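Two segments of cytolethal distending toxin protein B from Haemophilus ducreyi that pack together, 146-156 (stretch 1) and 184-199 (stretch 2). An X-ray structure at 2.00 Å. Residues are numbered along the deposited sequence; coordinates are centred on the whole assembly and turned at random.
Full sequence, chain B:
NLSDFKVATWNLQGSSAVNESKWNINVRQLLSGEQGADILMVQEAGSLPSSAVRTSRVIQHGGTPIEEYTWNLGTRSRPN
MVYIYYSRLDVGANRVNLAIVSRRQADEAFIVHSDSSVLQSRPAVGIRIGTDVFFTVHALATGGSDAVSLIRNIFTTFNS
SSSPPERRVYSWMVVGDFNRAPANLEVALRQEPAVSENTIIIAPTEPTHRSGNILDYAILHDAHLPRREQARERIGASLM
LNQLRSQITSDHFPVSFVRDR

Stretch 1 (146-156) DAVSLIRNIFT
Stretch 2, residues 184-199: NLEVALRQEPAVSENT

The centre of the contact is apolar. Ile 151 (chi1 m, chi2 m) points toward stretch 2, and its CG2 lies 3.6 Å from Val 195 CG1 and 4.1 Å from Leu 189 CD2. Val 148 (t) sits one turn earlier. Its CG2 is 3.7 Å from Ala 188 CB. The nearest CA pair here is Val 148 CA to Leu 189 CA, 5.9 Å. Val 148 CG1 also meets Leu 189 CD2 at 4.2 Å. Leu 189 has an off-well chi1 of -93° and chi2 t. Ala 147 CB touches Leu 185 CD1 at 4.0 Å; Leu 185 is t, p.

Most of stretch 1 is helix, with regular i to i+4 hydrogen bonds, and it runs on beyond Thr 156. Stretch 2 opens inside a helix that begins earlier in the chain. A type I turn from Leu 189 to Glu 192 follows, and a short second helix starts at Pro 193. The axes of the first helix and of helix 147-156 approach to 10.1 Å at a signed crossing angle of -62°; for the second helix the axes approach to 9.9 Å at 82°. The second register point pairs the CA atoms of Arg 152 and Val 195 at 6.2 Å.

Phe 155 (t, chi2 76°) extends the apolar surface along the second helix. Val 195 CA and Ala 194 C lie over one ring face. Phe 155 CD2 is 3.7 Å from Val 195 CG2; Val 195 is t. Asn 198 ND2 lies oblique to the ring, 3.6 Å from Phe 155 CZ, and donates to Ala 194 O at 2.6 Å.

The polar edge is Arg 152 with Glu 192, the N-cap residue of the second helix. Arg 152 is t, t, p with chi4 63°; Glu 192 is m, m with chi3 -31°. Their opposite charges form a salt bridge, Arg 152 NE to Glu 192 OE2, 3.6 Å, with OE2 near the guanidinium plane. No hydrogen bonds link the stretches. The contact buries 567 Å², both sides summed.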

# COMPACT_ATOMS: atom_id res chain seq x y z
N ASP B 146 20.30 6.23 17.08
CA ASP B 146 20.56 4.89 17.58
C ASP B 146 20.91 3.90 16.48
O ASP B 146 21.31 2.76 16.75
CB ASP B 146 19.32 4.38 18.34
CG ASP B 146 18.04 4.41 17.47
OD1 ASP B 146 17.86 5.35 16.67
OD2 ASP B 146 17.20 3.50 17.61
N ALA B 147 20.78 4.32 15.22
CA ALA B 147 21.00 3.43 14.09
C ALA B 147 22.37 2.78 13.90
O ALA B 147 22.47 1.60 13.57
CB ALA B 147 20.60 4.16 12.80
N VAL B 148 23.44 3.54 14.12
CA VAL B 148 24.76 2.96 13.93
C VAL B 148 25.07 1.83 14.91
O VAL B 148 25.55 0.77 14.49
CB VAL B 148 25.87 4.05 14.01
CG1 VAL B 148 27.24 3.40 14.13
CG2 VAL B 148 25.82 4.91 12.74
N SER B 149 24.81 2.04 16.21
CA SER B 149 25.08 0.97 17.18
C SER B 149 24.11 -0.19 17.00
O SER B 149 24.45 -1.34 17.29
CB SER B 149 25.05 1.50 18.64
OG SER B 149 23.77 1.93 19.04
N LEU B 150 22.91 0.09 16.49
CA LEU B 150 21.94 -0.98 16.25
C LEU B 150 22.50 -1.89 15.14
O LEU B 150 22.53 -3.11 15.28
CB LEU B 150 20.59 -0.41 15.82
CG LEU B 150 19.43 -1.41 15.68
CD1 LEU B 150 19.21 -2.13 17.00
CD2 LEU B 150 18.15 -0.69 15.26
N ILE B 151 22.96 -1.29 14.04
CA ILE B 151 23.53 -2.03 12.92
C ILE B 151 24.79 -2.80 13.39
O ILE B 151 24.96 -3.98 13.07
CB ILE B 151 23.92 -1.08 11.75
CG1 ILE B 151 22.68 -0.32 11.24
CG2 ILE B 151 24.59 -1.87 10.61
CD1 ILE B 151 21.54 -1.21 10.88
N ARG B 152 25.66 -2.12 14.14
CA ARG B 152 26.87 -2.77 14.65
C ARG B 152 26.53 -3.97 15.53
O ARG B 152 27.15 -5.03 15.39
CB ARG B 152 27.72 -1.76 15.44
CG ARG B 152 28.92 -2.42 16.17
CD ARG B 152 29.76 -1.41 16.94
NE ARG B 152 28.93 -0.57 17.82
CZ ARG B 152 28.22 -1.03 18.84
NH1 ARG B 152 28.22 -2.33 19.12
NH2 ARG B 152 27.48 -0.21 19.57
N ASN B 153 25.55 -3.83 16.42
CA ASN B 153 25.21 -4.96 17.28
C ASN B 153 24.63 -6.12 16.47
O ASN B 153 24.86 -7.29 16.80
CB ASN B 153 24.23 -4.54 18.38
CG ASN B 153 24.89 -3.71 19.47
OD1 ASN B 153 26.12 -3.64 19.54
ND2 ASN B 153 24.09 -3.09 20.33
N ILE B 154 23.88 -5.81 15.42
CA ILE B 154 23.33 -6.87 14.58
C ILE B 154 24.51 -7.57 13.90
O ILE B 154 24.57 -8.80 13.86
CB ILE B 154 22.36 -6.30 13.51
CG1 ILE B 154 21.07 -5.81 14.19
CG2 ILE B 154 22.06 -7.35 12.44
CD1 ILE B 154 20.12 -5.08 13.27
N PHE B 155 25.45 -6.78 13.39
CA PHE B 155 26.64 -7.33 12.72
C PHE B 155 27.41 -8.30 13.63
O PHE B 155 27.68 -9.44 13.26
CB PHE B 155 27.57 -6.20 12.29
CG PHE B 155 28.88 -6.68 11.69
CD1 PHE B 155 28.92 -7.19 10.40
CD2 PHE B 155 30.05 -6.63 12.43
CE1 PHE B 155 30.13 -7.65 9.85
CE2 PHE B 155 31.26 -7.09 11.90
CZ PHE B 155 31.29 -7.60 10.61
N THR B 156 27.76 -7.84 14.83
CA THR B 156 28.52 -8.67 15.76
C THR B 156 27.74 -9.91 16.17
O THR B 156 28.32 -10.94 16.49
CB THR B 156 28.90 -7.89 17.03
OG1 THR B 156 27.71 -7.54 17.74
CG2 THR B 156 29.63 -6.61 16.67
N ASN B 184 23.43 10.03 4.98
CA ASN B 184 23.80 10.45 6.33
C ASN B 184 24.16 9.20 7.14
O ASN B 184 25.15 9.20 7.88
CB ASN B 184 22.64 11.22 6.97
CG ASN B 184 22.86 11.51 8.45
OD1 ASN B 184 22.68 10.64 9.30
ND2 ASN B 184 23.24 12.73 8.75
N LEU B 185 23.39 8.13 6.98
CA LEU B 185 23.68 6.89 7.69
C LEU B 185 24.97 6.28 7.17
O LEU B 185 25.80 5.81 7.94
CB LEU B 185 22.55 5.87 7.51
CG LEU B 185 22.79 4.49 8.14
CD1 LEU B 185 23.02 4.65 9.65
CD2 LEU B 185 21.60 3.58 7.87
N GLU B 186 25.13 6.28 5.85
CA GLU B 186 26.32 5.71 5.23
C GLU B 186 27.61 6.35 5.78
O GLU B 186 28.56 5.64 6.11
CB GLU B 186 26.24 5.90 3.70
CG GLU B 186 27.49 5.44 2.94
CD GLU B 186 27.40 5.71 1.44
OE1 GLU B 186 27.01 6.83 1.04
OE2 GLU B 186 27.74 4.79 0.65
N VAL B 187 27.62 7.67 5.90
CA VAL B 187 28.81 8.35 6.42
C VAL B 187 29.09 7.96 7.86
O VAL B 187 30.22 7.62 8.21
CB VAL B 187 28.67 9.89 6.35
CG1 VAL B 187 29.94 10.55 6.87
CG2 VAL B 187 28.42 10.32 4.92
N ALA B 188 28.06 8.01 8.70
CA ALA B 188 28.23 7.65 10.10
C ALA B 188 28.75 6.22 10.28
O ALA B 188 29.62 5.98 11.13
CB ALA B 188 26.90 7.84 10.85
N LEU B 189 28.26 5.28 9.48
CA LEU B 189 28.70 3.89 9.62
C LEU B 189 30.20 3.69 9.39
O LEU B 189 30.78 2.70 9.83
CB LEU B 189 27.91 2.97 8.68
CG LEU B 189 26.65 2.30 9.27
CD1 LEU B 189 25.93 1.50 8.21
CD2 LEU B 189 27.03 1.39 10.42
N ARG B 190 30.83 4.63 8.72
CA ARG B 190 32.27 4.53 8.46
C ARG B 190 33.10 4.50 9.75
O ARG B 190 34.27 4.13 9.73
CB ARG B 190 32.71 5.67 7.56
CG ARG B 190 32.23 5.49 6.15
CD ARG B 190 32.42 6.74 5.34
NE ARG B 190 31.97 6.53 3.97
CZ ARG B 190 31.88 7.49 3.06
NH1 ARG B 190 32.21 8.74 3.38
NH2 ARG B 190 31.47 7.21 1.83
N GLN B 191 32.48 4.90 10.86
CA GLN B 191 33.15 4.88 12.16
C GLN B 191 33.31 3.44 12.65
O GLN B 191 33.98 3.18 13.65
CB GLN B 191 32.36 5.69 13.17
CG GLN B 191 32.21 7.17 12.83
CD GLN B 191 33.54 7.86 12.58
OE1 GLN B 191 34.06 7.88 11.46
NE2 GLN B 191 34.12 8.42 13.64
N GLU B 192 32.67 2.50 11.95
CA GLU B 192 32.76 1.08 12.28
C GLU B 192 33.18 0.44 10.98
O GLU B 192 32.37 -0.13 10.25
CB GLU B 192 31.39 0.50 12.69
CG GLU B 192 30.83 0.96 14.03
CD GLU B 192 31.62 0.45 15.23
OE1 GLU B 192 32.20 -0.66 15.17
OE2 GLU B 192 31.65 1.16 16.25
N PRO B 193 34.48 0.53 10.65
CA PRO B 193 35.02 -0.04 9.41
C PRO B 193 34.56 -1.44 9.05
O PRO B 193 34.14 -1.67 7.92
CB PRO B 193 36.54 0.05 9.62
CG PRO B 193 36.68 1.27 10.49
CD PRO B 193 35.57 1.05 11.50
N ALA B 194 34.61 -2.38 9.98
CA ALA B 194 34.20 -3.74 9.66
C ALA B 194 32.72 -3.84 9.29
O ALA B 194 32.34 -4.63 8.42
CB ALA B 194 34.52 -4.68 10.82
N VAL B 195 31.88 -3.05 9.94
CA VAL B 195 30.46 -3.08 9.65
C VAL B 195 30.21 -2.44 8.29
O VAL B 195 29.53 -3.01 7.43
CB VAL B 195 29.67 -2.29 10.72
CG1 VAL B 195 28.20 -2.23 10.34
CG2 VAL B 195 29.84 -2.95 12.07
N SER B 196 30.79 -1.26 8.13
CA SER B 196 30.68 -0.47 6.91
C SER B 196 31.12 -1.25 5.68
O SER B 196 30.49 -1.19 4.62
CB SER B 196 31.52 0.79 7.07
OG SER B 196 31.46 1.64 5.93
N GLU B 197 32.20 -2.01 5.81
CA GLU B 197 32.71 -2.77 4.68
C GLU B 197 31.95 -4.07 4.42
O GLU B 197 32.03 -4.64 3.34
CB GLU B 197 34.21 -3.05 4.88
CG GLU B 197 35.03 -1.76 5.04
CD GLU B 197 36.53 -2.00 5.04
OE1 GLU B 197 36.95 -3.17 5.22
OE2 GLU B 197 37.29 -1.01 4.87
N ASN B 198 31.18 -4.52 5.39
CA ASN B 198 30.43 -5.76 5.20
C ASN B 198 28.95 -5.52 4.95
O ASN B 198 28.16 -6.47 4.94
CB ASN B 198 30.62 -6.67 6.41
CG ASN B 198 31.97 -7.35 6.41
OD1 ASN B 198 32.27 -8.16 5.53
ND2 ASN B 198 32.81 -7.01 7.38
N THR B 199 28.56 -4.27 4.73
CA THR B 199 27.15 -3.96 4.49
C THR B 199 26.94 -3.02 3.32
O THR B 199 27.87 -2.36 2.87
CB THR B 199 26.49 -3.28 5.70
OG1 THR B 199 27.20 -2.07 5.99
CG2 THR B 199 26.49 -4.20 6.91